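Local atomic coordinates of protein-tyrosine phosphatase mitochondrial 1 (Mus musculus, PDB entry 3RGO), a protein that dephosphorylates phosphatidylglycerophosphate to phosphatidylglycerol, an essential step on the way to the mitochondrial lipid cardiolipin, and acts as a dual-specificity phosphatase of the protein-tyrosine phosphatase family. Residues Ala73-Gly78 with Lys144-Glu149; Ala125-Lys128 with His132-Ile135. One frame throughout, in Å; residues are numbered along the deposited sequence.

In the fold
Both contacts belong to the helical side of the dual-specificity phosphatase domain and are partly buried. Interaction 1 joins two helices far apart in sequence, 72-88 and 137-154, whereas interaction 2 is local, folding the loop before helix 137-154 back onto helix 119-129. They share no element directly, yet helix 102-115 borders both, and their nearest atoms are about 9 Å apart. Aromatic packing dominates interaction 1, with L75 and F146 buried and H76 and E149 toward the surface. Interaction 2 is purely aliphatic: I126 is buried and A127 exposed, and its loop is also hydrogen-bonded to the phosphate-binding loop that starts at C96.

Interaction 1 (Ala73-Gly78 with Lys144-Glu149); sequences ANLHKG and KEFHKE
F146 and H76 are brought together by different first torsions. In F146, CG is anti to the backbone N (chi1 -175°), which carries the ring across to helix 72-88; in H76, CG stands beside the backbone N and brings the imidazole alongside the phenyl ring, with F146 CE2 over its face. That carbon lies 3.5 Å above the imidazole plane, over its centre, and F146 CE2 is 3.6 Å from H76 NE2. The ring planes are 37° apart and the centroids 4.6 Å, an oblique aromatic pair. L75 reaches the same part of the phenyl group through the base of its side chain, its CB standing 3.9 Å from F146 CD2, so that consecutive residues of one helix both meet the CD2-CE2 side of the one ring. The E149 carboxylate lies near the edge of the imidazole, but its modelled approach to CE1 is too short to be taken as a bond. H76 ND1 makes a weak hydrogen bond to L72 O in its own helix.

The two helix segments cross at -68°, with axes 11.0 Å apart. Helix 102-115 closes the buried side, where M106 and A109 meet L75 and Q113 meets F146; L72 and V79 also touch the phenyl ring, and I150 and R153 of helix 137-154 lie against H76.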
ATOM      1  N   ALA A  73       2.035  11.365   8.201  1.00 52.94           N
ATOM      2  CA  ALA A  73       3.473  11.128   8.121  1.00 55.66           C
ATOM      3  C   ALA A  73       3.787   9.719   7.633  1.00 53.35           C
ATOM      4  O   ALA A  73       4.723   9.516   6.860  1.00 51.05           O
ATOM      5  CB  ALA A  73       4.127  11.378   9.474  1.00 56.01           C
ATOM      6  N   ASN A  74       3.002   8.750   8.093  1.00 50.60           N
ATOM      7  CA  ASN A  74       3.212   7.359   7.715  1.00 48.51           C
ATOM      8  C   ASN A  74       2.639   7.044   6.337  1.00 46.20           C
ATOM      9  O   ASN A  74       3.103   6.131   5.655  1.00 44.23           O
ATOM     10  CB  ASN A  74       2.651   6.417   8.784  1.00 50.10           C
ATOM     11  CG  ASN A  74       3.558   6.317  10.003  1.00 50.39           C
ATOM     12  OD1 ASN A  74       3.115   5.963  11.095  1.00 54.58           O
ATOM     13  ND2 ASN A  74       4.837   6.632   9.818  1.00 46.34           N
ATOM     14  N   LEU A  75       1.634   7.817   5.936  1.00 44.44           N
ATOM     15  CA  LEU A  75       1.115   7.766   4.576  1.00 42.38           C
ATOM     16  C   LEU A  75       2.206   8.215   3.607  1.00 40.89           C
ATOM     17  O   LEU A  75       2.416   7.599   2.561  1.00 36.67           O
ATOM     18  CB  LEU A  75      -0.111   8.673   4.451  1.00 47.36           C
ATOM     19  CG  LEU A  75      -1.437   8.073   3.971  1.00 47.16           C
ATOM     20  CD1 LEU A  75      -1.583   6.606   4.365  1.00 42.14           C
ATOM     21  CD2 LEU A  75      -2.617   8.905   4.475  1.00 41.31           C
ATOM     22  N   HIS A  76       2.900   9.297   3.963  1.00 42.30           N
ATOM     23  CA  HIS A  76       4.023   9.782   3.164  1.00 45.40           C
ATOM     24  C   HIS A  76       5.166   8.772   3.169  1.00 42.92           C
ATOM     25  O   HIS A  76       5.832   8.568   2.154  1.00 39.32           O
ATOM     26  CB  HIS A  76       4.524  11.139   3.676  1.00 48.22           C
ATOM     27  CG  HIS A  76       3.686  12.299   3.238  1.00 49.71           C
ATOM     28  ND1 HIS A  76       2.826  12.959   4.089  1.00 50.02           N
ATOM     29  CD2 HIS A  76       3.575  12.916   2.037  1.00 50.40           C
ATOM     30  CE1 HIS A  76       2.221  13.933   3.431  1.00 49.96           C
ATOM     31  NE2 HIS A  76       2.659  13.929   2.185  1.00 48.58           N
ATOM     32  N   LYS A  77       5.393   8.140   4.318  1.00 46.21           N
ATOM     33  CA  LYS A  77       6.412   7.101   4.408  1.00 48.09           C
ATOM     34  C   LYS A  77       6.099   5.967   3.437  1.00 41.21           C
ATOM     35  O   LYS A  77       6.975   5.498   2.707  1.00 41.70           O
ATOM     36  CB  LYS A  77       6.517   6.557   5.835  1.00 52.33           C
ATOM     37  CG  LYS A  77       7.540   7.271   6.699  1.00 60.95           C
ATOM     38  CD  LYS A  77       7.728   6.561   8.031  1.00 67.40           C
ATOM     39  CE  LYS A  77       8.788   7.248   8.879  1.00 73.72           C
ATOM     40  NZ  LYS A  77       8.989   6.554  10.183  1.00 77.09           N
ATOM     41  N   GLY A  78       4.842   5.539   3.430  1.00 36.81           N
ATOM     42  CA  GLY A  78       4.408   4.462   2.559  1.00 36.19           C
ATOM     43  C   GLY A  78       4.563   4.829   1.099  1.00 36.08           C
ATOM     44  O   GLY A  78       5.056   4.042   0.296  1.00 36.18           O
ATOM     45  N   LYS A 144      -8.163  13.135   2.092  1.00 35.62           N
ATOM     46  CA  LYS A 144      -8.423  14.535   1.744  1.00 41.96           C
ATOM     47  C   LYS A 144      -7.306  15.458   2.223  1.00 44.00           C
ATOM     48  O   LYS A 144      -6.896  16.378   1.503  1.00 42.84           O
ATOM     49  CB  LYS A 144      -9.759  15.002   2.329  1.00 49.24           C
ATOM     50  CG  LYS A 144     -10.984  14.647   1.500  1.00 57.46           C
ATOM     51  CD  LYS A 144     -12.199  15.445   1.977  1.00 67.41           C
ATOM     52  CE  LYS A 144     -13.368  15.355   1.002  1.00 71.95           C
ATOM     53  NZ  LYS A 144     -13.877  13.966   0.847  1.00 72.09           N
ATOM     54  N   GLU A 145      -6.828  15.234   3.445  1.00 44.26           N
ATOM     55  CA  GLU A 145      -5.741  16.050   3.988  1.00 48.88           C
ATOM     56  C   GLU A 145      -4.452  15.751   3.226  1.00 44.42           C
ATOM     57  O   GLU A 145      -3.648  16.649   2.949  1.00 43.89           O
ATOM     58  CB  GLU A 145      -5.542  15.780   5.482  1.00 52.01           C
ATOM     59  CG  GLU A 145      -6.693  16.229   6.374  1.00 60.20           C
ATOM     60  CD  GLU A 145      -6.579  17.686   6.796  1.00 73.55           C
ATOM     61  OE1 GLU A 145      -6.256  18.538   5.940  1.00 74.36           O
ATOM     62  OE2 GLU A 145      -6.818  17.979   7.989  1.00 81.60           O
ATOM     63  N   PHE A 146      -4.263  14.481   2.881  1.00 40.36           N
ATOM     64  CA  PHE A 146      -3.088  14.067   2.124  1.00 42.75           C
ATOM     65  C   PHE A 146      -3.078  14.770   0.768  1.00 44.99           C
ATOM     66  O   PHE A 146      -2.033  15.230   0.302  1.00 45.59           O
ATOM     67  CB  PHE A 146      -3.069  12.540   1.945  1.00 38.03           C
ATOM     68  CG  PHE A 146      -1.822  12.022   1.283  1.00 41.19           C
ATOM     69  CD1 PHE A 146      -1.774  11.837  -0.089  1.00 39.30           C
ATOM     70  CD2 PHE A 146      -0.699  11.722   2.035  1.00 39.68           C
ATOM     71  CE1 PHE A 146      -0.632  11.358  -0.696  1.00 37.80           C
ATOM     72  CE2 PHE A 146       0.445  11.246   1.435  1.00 39.52           C
ATOM     73  CZ  PHE A 146       0.481  11.065   0.065  1.00 36.41           C
ATOM     74  N   HIS A 147      -4.253  14.853   0.151  1.00 45.27           N
ATOM     75  CA  HIS A 147      -4.431  15.535  -1.126  1.00 48.34           C
ATOM     76  C   HIS A 147      -4.043  17.016  -1.042  1.00 52.72           C
ATOM     77  O   HIS A 147      -3.404  17.549  -1.946  1.00 53.57           O
ATOM     78  CB  HIS A 147      -5.879  15.389  -1.597  1.00 52.41           C
ATOM     79  CG  HIS A 147      -6.127  15.926  -2.972  1.00 56.83           C
ATOM     80  ND1 HIS A 147      -6.945  17.009  -3.212  1.00 65.64           N
ATOM     81  CD2 HIS A 147      -5.663  15.531  -4.181  1.00 55.02           C
ATOM     82  CE1 HIS A 147      -6.976  17.256  -4.510  1.00 66.08           C
ATOM     83  NE2 HIS A 147      -6.208  16.372  -5.120  1.00 57.50           N
ATOM     84  N   LYS A 148      -4.430  17.673   0.046  1.00 54.14           N
ATOM     85  CA  LYS A 148      -4.073  19.074   0.252  1.00 55.72           C
ATOM     86  C   LYS A 148      -2.569  19.272   0.423  1.00 51.64           C
ATOM     87  O   LYS A 148      -2.001  20.238  -0.091  1.00 53.92           O
ATOM     88  CB  LYS A 148      -4.814  19.640   1.466  1.00 65.59           C
ATOM     89  CG  LYS A 148      -6.317  19.748   1.287  1.00 71.06           C
ATOM     90  CD  LYS A 148      -6.973  20.354   2.519  1.00 77.71           C
ATOM     91  CE  LYS A 148      -8.484  20.412   2.368  1.00 81.12           C
ATOM     92  NZ  LYS A 148      -9.132  21.058   3.543  1.00 84.91           N
ATOM     93  N   GLU A 149      -1.930  18.366   1.158  1.00 44.52           N
ATOM     94  CA  GLU A 149      -0.490  18.436   1.393  1.00 50.12           C
ATOM     95  C   GLU A 149       0.291  18.213   0.106  1.00 52.59           C
ATOM     96  O   GLU A 149       1.291  18.892  -0.154  1.00 53.65           O
ATOM     97  CB  GLU A 149      -0.056  17.410   2.441  1.00 52.77           C
ATOM     98  CG  GLU A 149      -0.493  17.743   3.857  1.00 62.25           C
ATOM     99  CD  GLU A 149       0.115  16.806   4.884  1.00 63.63           C
ATOM    100  OE1 GLU A 149       0.577  15.719   4.489  1.00 66.83           O
ATOM    101  OE2 GLU A 149       0.133  17.153   6.082  1.00 66.22           O
TER

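Interaction 2 (Ala125-Lys128 with His132-Ile135); sequences AIAK and HISI
I133 folds back over the last turn of helix 119-129 and touches it with one branch. The terminal methyl CD1 of I133 meets I126 CG2 at 3.7 Å, and CG1 of I133 lies 3.8 Å from that same CG2 of I126. A127 meets the same branch through its backbone: its CA is 3.8 Å from I133 CG1, closer than its own CB, which is 4.2 Å from that atom. The I126 and I133 side chains cross at about a right angle. In I126 it is the CG2 methyl, placed anti to the backbone N, that faces the loop.

Just upstream, H132 has a left-handed conformation, its phi and psi both positive, and the chain becomes extended from I133 onward, with I133 turned toward the helix. Farther out, helix 102-115 supports both partners: I126 packs on V107 and L111, I133 on A104, and I135 on T105. Polar bonds of the adjoining loop are made by S134, between the two loop isoleucines: its backbone is hydrogen-bonded with R100, and its O with S101 OG. R100 and S101 belong to the signature motif of the predicted phosphocysteine C96, whose side chain is about 11 Å from that of I133.

The contact itself is therefore entirely van der Waals. Aliphatic carbons of I133 pack the loop on the helix against I126 and A127, and what fits them together is shape, in place of directional bonds.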
ATOM      1  N   ALA A 125     -10.508   4.238  -9.311  1.00 38.67           N
ATOM      2  CA  ALA A 125      -9.542   3.511 -10.136  1.00 35.39           C
ATOM      3  C   ALA A 125      -9.199   2.165  -9.520  1.00 40.25           C
ATOM      4  O   ALA A 125      -9.097   1.148 -10.216  1.00 42.09           O
ATOM      5  CB  ALA A 125      -8.280   4.339 -10.328  1.00 38.71           C
ATOM      6  N   ILE A 126      -9.010   2.160  -8.209  1.00 41.15           N
ATOM      7  CA  ILE A 126      -8.707   0.925  -7.502  1.00 40.55           C
ATOM      8  C   ILE A 126      -9.907  -0.018  -7.568  1.00 41.51           C
ATOM      9  O   ILE A 126      -9.748  -1.219  -7.781  1.00 43.87           O
ATOM     10  CB  ILE A 126      -8.317   1.204  -6.036  1.00 38.34           C
ATOM     11  CG1 ILE A 126      -7.006   1.996  -5.981  1.00 34.34           C
ATOM     12  CG2 ILE A 126      -8.186  -0.095  -5.247  1.00 36.53           C
ATOM     13  CD1 ILE A 126      -6.757   2.673  -4.642  1.00 35.16           C
ATOM     14  N   ALA A 127     -11.107   0.534  -7.402  1.00 44.38           N
ATOM     15  CA  ALA A 127     -12.326  -0.278  -7.390  1.00 42.89           C
ATOM     16  C   ALA A 127     -12.657  -0.848  -8.769  1.00 47.46           C
ATOM     17  O   ALA A 127     -13.368  -1.845  -8.885  1.00 49.39           O
ATOM     18  CB  ALA A 127     -13.502   0.526  -6.840  1.00 43.22           C
ATOM     19  N   LYS A 128     -12.137  -0.214  -9.815  1.00 50.12           N
ATOM     20  CA  LYS A 128     -12.352  -0.699 -11.173  1.00 54.72           C
ATOM     21  C   LYS A 128     -11.552  -1.978 -11.406  1.00 54.81           C
ATOM     22  O   LYS A 128     -11.886  -2.788 -12.275  1.00 56.85           O
ATOM     23  CB  LYS A 128     -11.960   0.372 -12.193  1.00 58.58           C
ATOM     24  CG  LYS A 128     -12.506   0.141 -13.592  1.00 61.29           C
ATOM     25  CD  LYS A 128     -12.156   1.298 -14.517  1.00 62.16           C
ATOM     26  CE  LYS A 128     -12.709   2.619 -14.000  1.00 66.28           C
ATOM     27  NZ  LYS A 128     -14.199   2.675 -14.048  1.00 69.97           N
ATOM     28  N   HIS A 132     -14.889  -5.117  -3.930  1.00 44.57           N
ATOM     29  CA  HIS A 132     -15.135  -4.929  -2.501  1.00 47.89           C
ATOM     30  C   HIS A 132     -14.182  -3.939  -1.827  1.00 44.74           C
ATOM     31  O   HIS A 132     -13.904  -4.041  -0.630  1.00 42.35           O
ATOM     32  CB  HIS A 132     -15.130  -6.276  -1.774  1.00 55.87           C
ATOM     33  CG  HIS A 132     -16.126  -7.253  -2.320  1.00 66.29           C
ATOM     34  ND1 HIS A 132     -17.468  -7.197  -2.013  1.00 71.85           N
ATOM     35  CD2 HIS A 132     -15.975  -8.305  -3.159  1.00 71.71           C
ATOM     36  CE1 HIS A 132     -18.102  -8.174  -2.639  1.00 76.09           C
ATOM     37  NE2 HIS A 132     -17.219  -8.861  -3.340  1.00 76.66           N
ATOM     38  N   ILE A 133     -13.687  -2.976  -2.595  1.00 40.84           N
ATOM     39  CA  ILE A 133     -12.944  -1.879  -2.001  1.00 38.77           C
ATOM     40  C   ILE A 133     -13.913  -1.115  -1.114  1.00 40.99           C
ATOM     41  O   ILE A 133     -15.000  -0.737  -1.551  1.00 44.62           O
ATOM     42  CB  ILE A 133     -12.363  -0.933  -3.064  1.00 37.86           C
ATOM     43  CG1 ILE A 133     -11.406  -1.694  -3.981  1.00 42.91           C
ATOM     44  CG2 ILE A 133     -11.646   0.245  -2.404  1.00 36.66           C
ATOM     45  CD1 ILE A 133     -10.278  -2.394  -3.245  1.00 40.63           C
ATOM     46  N   SER A 134     -13.531  -0.913   0.139  1.00 40.75           N
ATOM     47  CA  SER A 134     -14.375  -0.190   1.074  1.00 40.86           C
ATOM     48  C   SER A 134     -13.540   0.818   1.849  1.00 42.25           C
ATOM     49  O   SER A 134     -12.862   0.464   2.812  1.00 42.59           O
ATOM     50  CB  SER A 134     -15.068  -1.155   2.038  1.00 48.84           C
ATOM     51  OG  SER A 134     -15.860  -0.442   2.973  1.00 52.15           O
ATOM     52  N   ILE A 135     -13.580   2.071   1.412  1.00 37.69           N
ATOM     53  CA  ILE A 135     -12.864   3.139   2.096  1.00 34.62           C
ATOM     54  C   ILE A 135     -13.858   4.051   2.821  1.00 39.11           C
ATOM     55  O   ILE A 135     -14.621   4.792   2.198  1.00 41.32           O
ATOM     56  CB  ILE A 135     -11.958   3.920   1.125  1.00 35.28           C
ATOM     57  CG1 ILE A 135     -10.881   2.973   0.569  1.00 36.72           C
ATOM     58  CG2 ILE A 135     -11.327   5.122   1.826  1.00 33.92           C
ATOM     59  CD1 ILE A 135     -10.038   3.549  -0.529  1.00 36.88           C
TER